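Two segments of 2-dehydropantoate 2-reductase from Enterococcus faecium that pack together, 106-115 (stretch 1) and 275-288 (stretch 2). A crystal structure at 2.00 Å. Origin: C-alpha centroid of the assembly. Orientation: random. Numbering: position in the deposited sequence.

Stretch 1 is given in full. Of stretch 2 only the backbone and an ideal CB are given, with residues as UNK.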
ATOM      1  N   GLY B 106      -1.238  -1.476  23.713  1.00 58.40           N
ATOM      2  CA  GLY B 106      -1.046  -1.956  22.342  1.00 53.67           C
ATOM      3  C   GLY B 106      -1.560  -3.369  22.111  1.00 48.48           C
ATOM      4  O   GLY B 106      -1.788  -4.114  23.057  1.00 48.14           O
ATOM      5  N   ILE B 107      -1.723  -3.729  20.839  1.00 42.21           N
ATOM      6  CA  ILE B 107      -2.224  -5.041  20.438  1.00 38.20           C
ATOM      7  C   ILE B 107      -1.100  -6.007  20.050  1.00 33.94           C
ATOM      8  O   ILE B 107      -0.128  -5.626  19.422  1.00 35.76           O
ATOM      9  CB  ILE B 107      -3.247  -4.894  19.276  1.00 38.44           C
ATOM     10  CG1 ILE B 107      -4.146  -6.125  19.193  1.00 37.26           C
ATOM     11  CG2 ILE B 107      -2.582  -4.598  17.927  1.00 38.67           C
ATOM     12  CD1 ILE B 107      -5.252  -6.067  20.215  1.00 37.69           C
ATOM     13  N   GLY B 108      -1.241  -7.265  20.440  1.00 31.60           N
ATOM     14  CA  GLY B 108      -0.284  -8.290  20.054  1.00 31.15           C
ATOM     15  C   GLY B 108       0.884  -8.498  21.007  1.00 30.58           C
ATOM     16  O   GLY B 108       1.695  -9.390  20.778  1.00 29.08           O
ATOM     17  N   HIS B 109       0.963  -7.716  22.087  1.00 28.90           N
ATOM     18  CA  HIS B 109       2.039  -7.899  23.064  1.00 29.81           C
ATOM     19  C   HIS B 109       1.957  -9.260  23.723  1.00 26.29           C
ATOM     20  O   HIS B 109       2.976  -9.872  23.999  1.00 26.25           O
ATOM     21  CB  HIS B 109       2.019  -6.830  24.145  1.00 32.74           C
ATOM     22  CG  HIS B 109       2.201  -5.447  23.623  1.00 35.40           C
ATOM     23  ND1 HIS B 109       1.625  -4.353  24.219  1.00 38.99           N
ATOM     24  CD2 HIS B 109       2.874  -4.980  22.542  1.00 38.79           C
ATOM     25  CE1 HIS B 109       1.952  -3.263  23.544  1.00 40.49           C
ATOM     26  NE2 HIS B 109       2.709  -3.617  22.522  1.00 39.93           N
ATOM     27  N   GLU B 110       0.732  -9.732  23.953  1.00 25.45           N
ATOM     28  CA  GLU B 110       0.482 -11.050  24.533  1.00 25.26           C
ATOM     29  C   GLU B 110       1.198 -12.176  23.780  1.00 24.87           C
ATOM     30  O   GLU B 110       1.615 -13.160  24.388  1.00 25.22           O
ATOM     31  CB  GLU B 110      -1.037 -11.324  24.685  1.00 26.45           C
ATOM     32  CG  GLU B 110      -1.872 -11.583  23.416  1.00 26.38           C
ATOM     33  CD  GLU B 110      -2.210 -10.335  22.622  1.00 27.73           C
ATOM     34  OE1 GLU B 110      -1.780  -9.235  22.999  1.00 28.16           O
ATOM     35  OE2 GLU B 110      -2.905 -10.446  21.587  1.00 29.00           O
ATOM     36  N   ASP B 111       1.359 -12.035  22.462  1.00 24.91           N
ATOM     37  CA  ASP B 111       2.033 -13.090  21.688  1.00 24.74           C
ATOM     38  C   ASP B 111       3.535 -13.149  22.003  1.00 24.76           C
ATOM     39  O   ASP B 111       4.116 -14.216  22.034  1.00 24.99           O
ATOM     40  CB  ASP B 111       1.782 -12.907  20.192  1.00 25.51           C
ATOM     41  CG  ASP B 111       0.290 -12.913  19.855  1.00 25.94           C
ATOM     42  OD1 ASP B 111      -0.510 -13.491  20.632  1.00 27.05           O
ATOM     43  OD2 ASP B 111      -0.094 -12.304  18.844  1.00 25.48           O
ATOM     44  N   ILE B 112       4.158 -12.001  22.231  1.00 24.29           N
ATOM     45  CA  ILE B 112       5.547 -11.965  22.718  1.00 24.89           C
ATOM     46  C   ILE B 112       5.603 -12.522  24.146  1.00 24.61           C
ATOM     47  O   ILE B 112       6.380 -13.428  24.434  1.00 25.04           O
ATOM     48  CB  ILE B 112       6.104 -10.528  22.683  1.00 25.93           C
ATOM     49  CG1 ILE B 112       6.192 -10.024  21.236  1.00 26.87           C
ATOM     50  CG2 ILE B 112       7.474 -10.466  23.325  1.00 26.54           C
ATOM     51  CD1 ILE B 112       6.258  -8.513  21.099  1.00 27.63           C
ATOM     52  N   ILE B 113       4.737 -12.013  25.021  1.00 24.17           N
ATOM     53  CA  ILE B 113       4.722 -12.422  26.432  1.00 23.66           C
ATOM     54  C   ILE B 113       4.477 -13.938  26.571  1.00 24.99           C
ATOM     55  O   ILE B 113       5.123 -14.613  27.390  1.00 22.78           O
ATOM     56  CB  ILE B 113       3.672 -11.625  27.239  1.00 23.72           C
ATOM     57  CG1 ILE B 113       3.995 -10.119  27.201  1.00 22.94           C
ATOM     58  CG2 ILE B 113       3.632 -12.103  28.685  1.00 23.95           C
ATOM     59  CD1 ILE B 113       2.858  -9.223  27.610  1.00 22.26           C
ATOM     60  N   GLU B 114       3.578 -14.476  25.744  1.00 25.92           N
ATOM     61  CA  GLU B 114       3.269 -15.919  25.743  1.00 28.63           C
ATOM     62  C   GLU B 114       4.481 -16.835  25.554  1.00 28.36           C
ATOM     63  O   GLU B 114       4.462 -17.996  25.969  1.00 28.13           O
ATOM     64  CB  GLU B 114       2.224 -16.251  24.670  1.00 30.99           C
ATOM     65  CG  GLU B 114       1.660 -17.659  24.789  1.00 33.73           C
ATOM     66  CD  GLU B 114       0.624 -17.969  23.728  1.00 36.24           C
ATOM     67  OE1 GLU B 114       0.811 -17.537  22.575  1.00 38.76           O
ATOM     68  OE2 GLU B 114      -0.374 -18.647  24.059  1.00 38.82           O
ATOM     69  N   LYS B 115       5.530 -16.328  24.922  1.00 30.28           N
ATOM     70  CA  LYS B 115       6.766 -17.102  24.768  1.00 31.37           C
ATOM     71  C   LYS B 115       7.421 -17.402  26.116  1.00 31.02           C
ATOM     72  O   LYS B 115       8.231 -18.333  26.217  1.00 30.57           O
ATOM     73  CB  LYS B 115       7.751 -16.368  23.845  1.00 33.05           C
ATOM     74  CG  LYS B 115       7.281 -16.307  22.396  1.00 34.60           C
ATOM     75  CD  LYS B 115       8.000 -15.266  21.538  1.00 36.09           C
ATOM     76  CE  LYS B 115       7.386 -15.146  20.142  1.00 37.58           C
ATOM     77  NZ  LYS B 115       7.995 -14.037  19.347  1.00 37.07           N
ATOM     78  N   UNK B 275       5.488  -2.655  12.969  1.00 16.00           N
ATOM     79  CA  UNK B 275       5.496  -4.112  13.198  1.00 17.02           C
ATOM     80  C   UNK B 275       4.675  -4.525  14.419  1.00 18.12           C
ATOM     81  O   UNK B 275       4.317  -5.698  14.543  1.00 18.45           O
ATOM     82  CB  UNK B 275       6.935  -4.604  13.368  1.00 17.02           C
ATOM     83  N   UNK B 276       4.372  -3.565  15.303  1.00 19.20           N
ATOM     84  CA  UNK B 276       3.606  -3.821  16.517  1.00 20.13           C
ATOM     85  C   UNK B 276       2.168  -3.358  16.401  1.00 19.47           C
ATOM     86  O   UNK B 276       1.387  -3.513  17.345  1.00 20.32           O
ATOM     87  CB  UNK B 276       4.271  -3.135  17.712  1.00 20.13           C
ATOM     88  N   UNK B 277       1.797  -2.845  15.227  1.00 18.16           N
ATOM     89  CA  UNK B 277       0.422  -2.461  14.968  1.00 17.01           C
ATOM     90  C   UNK B 277      -0.124  -3.340  13.842  1.00 17.12           C
ATOM     91  O   UNK B 277      -0.615  -4.436  14.102  1.00 16.94           O
ATOM     92  CB  UNK B 277       0.323  -0.977  14.610  1.00 17.01           C
ATOM     93  N   UNK B 278       0.006  -2.915  12.586  1.00 16.74           N
ATOM     94  CA  UNK B 278      -0.472  -3.747  11.483  1.00 16.18           C
ATOM     95  C   UNK B 278       0.283  -5.079  11.412  1.00 16.33           C
ATOM     96  O   UNK B 278      -0.286  -6.096  11.028  1.00 15.68           O
ATOM     97  CB  UNK B 278      -0.330  -2.995  10.158  1.00 16.18           C
ATOM     98  N   UNK B 279       1.574  -5.056  11.749  1.00 16.25           N
ATOM     99  CA  UNK B 279       2.414  -6.260  11.727  1.00 15.76           C
ATOM    100  C   UNK B 279       1.930  -7.325  12.684  1.00 15.98           C
ATOM    101  O   UNK B 279       2.029  -8.522  12.405  1.00 14.97           O
ATOM    102  CB  UNK B 279       3.862  -5.900  12.064  1.00 15.76           C
ATOM    103  N   UNK B 280       1.393  -6.887  13.821  1.00 16.22           N
ATOM    104  CA  UNK B 280       0.888  -7.809  14.836  1.00 16.12           C
ATOM    105  C   UNK B 280      -0.328  -8.531  14.295  1.00 15.91           C
ATOM    106  O   UNK B 280      -0.491  -9.731  14.498  1.00 15.74           O
ATOM    107  CB  UNK B 280       0.545  -7.072  16.132  1.00 16.12           C
ATOM    108  N   UNK B 281      -1.172  -7.794  13.570  1.00 15.37           N
ATOM    109  CA  UNK B 281      -2.338  -8.389  12.910  1.00 14.96           C
ATOM    110  C   UNK B 281      -1.902  -9.345  11.786  1.00 15.24           C
ATOM    111  O   UNK B 281      -2.492 -10.427  11.629  1.00 15.18           O
ATOM    112  CB  UNK B 281      -3.246  -7.293  12.349  1.00 14.96           C
ATOM    113  N   UNK B 282      -0.869  -8.970  11.029  1.00 15.06           N
ATOM    114  CA  UNK B 282      -0.317  -9.871  10.002  1.00 15.38           C
ATOM    115  C   UNK B 282       0.176 -11.181  10.614  1.00 16.40           C
ATOM    116  O   UNK B 282      -0.116 -12.246  10.105  1.00 15.80           O
ATOM    117  CB  UNK B 282       0.829  -9.186   9.254  1.00 15.38           C
ATOM    118  N   UNK B 283       0.910 -11.082  11.721  1.00 17.43           N
ATOM    119  CA  UNK B 283       1.425 -12.274  12.407  1.00 18.76           C
ATOM    120  C   UNK B 283       0.321 -13.207  12.917  1.00 18.03           C
ATOM    121  O   UNK B 283       0.373 -14.420  12.684  1.00 18.58           O
ATOM    122  CB  UNK B 283       2.307 -11.847  13.582  1.00 18.76           C
ATOM    123  N   UNK B 284      -0.677 -12.648  13.584  1.00 18.02           N
ATOM    124  CA  UNK B 284      -1.846 -13.416  14.027  1.00 17.95           C
ATOM    125  C   UNK B 284      -2.603 -14.024  12.844  1.00 18.16           C
ATOM    126  O   UNK B 284      -3.054 -15.181  12.901  1.00 17.83           O
ATOM    127  CB  UNK B 284      -2.785 -12.524  14.841  1.00 17.95           C
ATOM    128  N   UNK B 285      -2.742 -13.254  11.769  1.00 18.68           N
ATOM    129  CA  UNK B 285      -3.372 -13.763  10.532  1.00 19.48           C
ATOM    130  C   UNK B 285      -2.711 -15.021   9.992  1.00 20.53           C
ATOM    131  O   UNK B 285      -3.390 -15.988   9.626  1.00 20.30           O
ATOM    132  CB  UNK B 285      -3.340 -12.683   9.449  1.00 19.48           C
ATOM    133  N   UNK B 286      -1.380 -15.012   9.950  1.00 22.08           N
ATOM    134  CA  UNK B 286      -0.618 -16.181   9.500  1.00 24.74           C
ATOM    135  C   UNK B 286      -0.862 -17.388  10.400  1.00 24.22           C
ATOM    136  O   UNK B 286      -1.044 -18.504   9.923  1.00 23.67           O
ATOM    137  CB  UNK B 286       0.877 -15.857   9.460  1.00 24.74           C
ATOM    138  N   UNK B 287      -0.875 -17.143  11.706  1.00 24.09           N
ATOM    139  CA  UNK B 287      -1.095 -18.195  12.697  1.00 25.11           C
ATOM    140  C   UNK B 287      -2.511 -18.761  12.613  1.00 23.75           C
ATOM    141  O   UNK B 287      -2.705 -19.954  12.753  1.00 25.07           O
ATOM    142  CB  UNK B 287      -0.832 -17.657  14.105  1.00 25.11           C
ATOM    143  N   UNK B 288      -3.498 -17.899  12.394  1.00 22.00           N
ATOM    144  CA  UNK B 288      -4.900 -18.309  12.402  1.00 21.03           C
ATOM    145  C   UNK B 288      -5.481 -18.702  11.033  1.00 20.90           C
ATOM    146  O   UNK B 288      -6.629 -19.134  10.961  1.00 20.74           O
ATOM    147  CB  UNK B 288      -5.739 -17.170  12.984  1.00 21.03           C
TER

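Position 275, in a 3-10 segment, has no atom of stretch 1 near its CB, so this contact leaves the choice open; it is Asp275. At 276 the CB points sideways, 5.1 Å from His109 NE2, and the space beyond it leads toward the methyl end of Ile112. A long aliphatic or an aromatic would suit. Tyr276 fills it, its ring edge meeting Ile112, with CE1 4.1 Å from Ile112 CD1. The backbone here comes close without bonding: Ile107 O and Tyr276 O lie 3.3 Å apart, two acceptors with no proton to share.

Position 277 precedes the helix as its N-cap, and its CB points away from stretch 1. A Ser, Thr, Asp or Asn is the usual expectation at an N-cap, but the deposited residue is Ile277, which touches stretch 1 through its backbone, O to Ile107 CG2 at 4.3 Å. Position 278 also points away and is Asn278. At 279 an ideal CB would fall 2.5 Å from the carbonyl O of 275, a clash that favors glycine; Gly279 it is.

Position 280 is the tight point. Its CB points toward stretch 1, 3.7 Å from Ile107 O and 4.2 Å from Gly108 CA, so a small residue suits best. Ala280 packs its methyl there, 4.4 Å from CB to Ile107 CG2. The closeness is mutual: an ideal CB on Gly108 would lie 2.7 Å from Ala280 CB.

At 281 the CB points sideways and an aliphatic could reach back; Ile281 brings its end nearer. Position 282 is out of reach and is Ser282. Position 283 points toward stretch 1 across a gap that a long polar chain could use. Arg283 turns back to its own stretch, NH1 and NH2 each 2.9 Å from Asp275 O, while water 1 links NH2 to Gly108 O.

Position 284 faces two carboxylates, with its CB 4.8 Å from Asp111 OD2. A long cation is called for, and Lys284 extends past Gly108, CE to CA 3.8 Å, so that NZ forms salt bridges with Glu110 OE2 at 2.7 Å and Asp111 OD2 at 2.8 Å.

At 285 a CB would be crowded by Ile281 O at 3.2 Å, and the residue is Gly285. Position 286 is out of reach; it is Lys286. Position 287 points toward the acidic Glu114, inviting a long base: Lys287 is fully extended, its NZ making a long salt bridge of 3.9 Å to Glu114 OE1. Position 288 points sideways; Tyr288 joins Asp111 OD1 through water 3, which its OH accepts from.

Stretch 2, residues 275-288: DYINGAISRKGKKY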
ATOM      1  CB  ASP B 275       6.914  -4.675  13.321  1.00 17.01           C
ATOM      2  CG  ASP B 275       7.694  -4.594  12.038  1.00 18.56           C
ATOM      3  OD1 ASP B 275       7.117  -4.806  10.940  1.00 17.75           O
ATOM      4  OD2 ASP B 275       8.909  -4.331  12.108  1.00 20.03           O
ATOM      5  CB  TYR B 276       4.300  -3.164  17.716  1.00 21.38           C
ATOM      6  CG  TYR B 276       5.688  -3.710  17.822  1.00 22.84           C
ATOM      7  CD1 TYR B 276       5.925  -4.910  18.468  1.00 24.33           C
ATOM      8  CD2 TYR B 276       6.749  -3.091  17.175  1.00 24.80           C
ATOM      9  CE1 TYR B 276       7.196  -5.450  18.523  1.00 25.40           C
ATOM     10  CE2 TYR B 276       8.028  -3.624  17.217  1.00 25.50           C
ATOM     11  CZ  TYR B 276       8.240  -4.810  17.889  1.00 26.36           C
ATOM     12  OH  TYR B 276       9.508  -5.353  17.939  1.00 28.98           O
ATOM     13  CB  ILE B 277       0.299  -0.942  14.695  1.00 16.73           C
ATOM     14  CG1 ILE B 277       1.000  -0.163  15.801  1.00 16.79           C
ATOM     15  CG2 ILE B 277      -1.165  -0.531  14.606  1.00 16.68           C
ATOM     16  CD1 ILE B 277       1.255   1.305  15.474  1.00 17.04           C
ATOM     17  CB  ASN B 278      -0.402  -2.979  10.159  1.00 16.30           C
ATOM     18  CG  ASN B 278      -1.300  -1.758  10.162  1.00 15.90           C
ATOM     19  OD1 ASN B 278      -2.435  -1.813   9.690  1.00 16.50           O
ATOM     20  ND2 ASN B 278      -0.820  -0.661  10.752  1.00 15.45           N
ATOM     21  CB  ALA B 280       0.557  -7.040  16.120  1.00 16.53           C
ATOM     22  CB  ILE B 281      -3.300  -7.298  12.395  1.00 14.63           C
ATOM     23  CG1 ILE B 281      -3.853  -6.472  13.569  1.00 14.79           C
ATOM     24  CG2 ILE B 281      -4.432  -7.892  11.567  1.00 14.95           C
ATOM     25  CD1 ILE B 281      -4.452  -7.288  14.695  1.00 15.37           C
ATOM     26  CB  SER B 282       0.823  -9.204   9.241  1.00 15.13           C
ATOM     27  OG  SER B 282       0.344  -8.083   8.501  1.00 15.43           O
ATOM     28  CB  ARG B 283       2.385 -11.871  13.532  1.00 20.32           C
ATOM     29  CG  ARG B 283       3.751 -11.474  12.995  1.00 22.20           C
ATOM     30  CD  ARG B 283       4.788 -11.312  14.103  1.00 23.92           C
ATOM     31  NE  ARG B 283       4.439 -10.310  15.110  1.00 25.34           N
ATOM     32  CZ  ARG B 283       4.504  -8.993  14.938  1.00 27.85           C
ATOM     33  NH1 ARG B 283       4.882  -8.463  13.769  1.00 27.62           N
ATOM     34  NH2 ARG B 283       4.184  -8.195  15.951  1.00 29.05           N
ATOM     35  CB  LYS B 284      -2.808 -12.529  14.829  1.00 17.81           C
ATOM     36  CG  LYS B 284      -2.338 -12.135  16.224  1.00 17.89           C
ATOM     37  CD  LYS B 284      -3.260 -11.072  16.812  1.00 18.30           C
ATOM     38  CE  LYS B 284      -2.757 -10.511  18.140  1.00 18.25           C
ATOM     39  NZ  LYS B 284      -2.729 -11.563  19.182  1.00 18.65           N
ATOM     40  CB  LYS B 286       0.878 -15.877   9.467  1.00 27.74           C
ATOM     41  CG  LYS B 286       1.339 -15.059   8.275  1.00 31.22           C
ATOM     42  CD  LYS B 286       2.827 -14.753   8.428  1.00 34.15           C
ATOM     43  CE  LYS B 286       3.680 -15.961   8.081  1.00 35.82           C
ATOM     44  NZ  LYS B 286       5.032 -15.932   8.714  1.00 37.32           N
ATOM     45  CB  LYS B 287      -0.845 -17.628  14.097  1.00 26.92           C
ATOM     46  CG  LYS B 287      -0.912 -18.648  15.218  1.00 28.77           C
ATOM     47  CD  LYS B 287      -0.698 -17.953  16.551  1.00 29.80           C
ATOM     48  CE  LYS B 287      -0.754 -18.941  17.710  1.00 30.75           C
ATOM     49  NZ  LYS B 287      -0.387 -18.258  18.974  1.00 30.08           N
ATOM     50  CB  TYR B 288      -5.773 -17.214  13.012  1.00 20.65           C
ATOM     51  CG  TYR B 288      -5.410 -16.792  14.429  1.00 20.35           C
ATOM     52  CD1 TYR B 288      -4.886 -17.704  15.358  1.00 20.89           C
ATOM     53  CD2 TYR B 288      -5.636 -15.496  14.851  1.00 20.03           C
ATOM     54  CE1 TYR B 288      -4.582 -17.311  16.650  1.00 20.70           C
ATOM     55  CE2 TYR B 288      -5.340 -15.100  16.138  1.00 19.87           C
ATOM     56  CZ  TYR B 288      -4.812 -16.015  17.032  1.00 20.34           C
ATOM     57  OH  TYR B 288      -4.520 -15.603  18.315  1.00 19.90           O
TER
HETATM   58  O   HOH W   1       3.130  -9.086  18.226  1.00 37.91           O
HETATM   59  O   HOH W   2       1.075 -10.557  17.108  1.00 32.63           O
HETATM   60  O   HOH W   3      -1.771 -15.593  18.737  1.00 43.12           O
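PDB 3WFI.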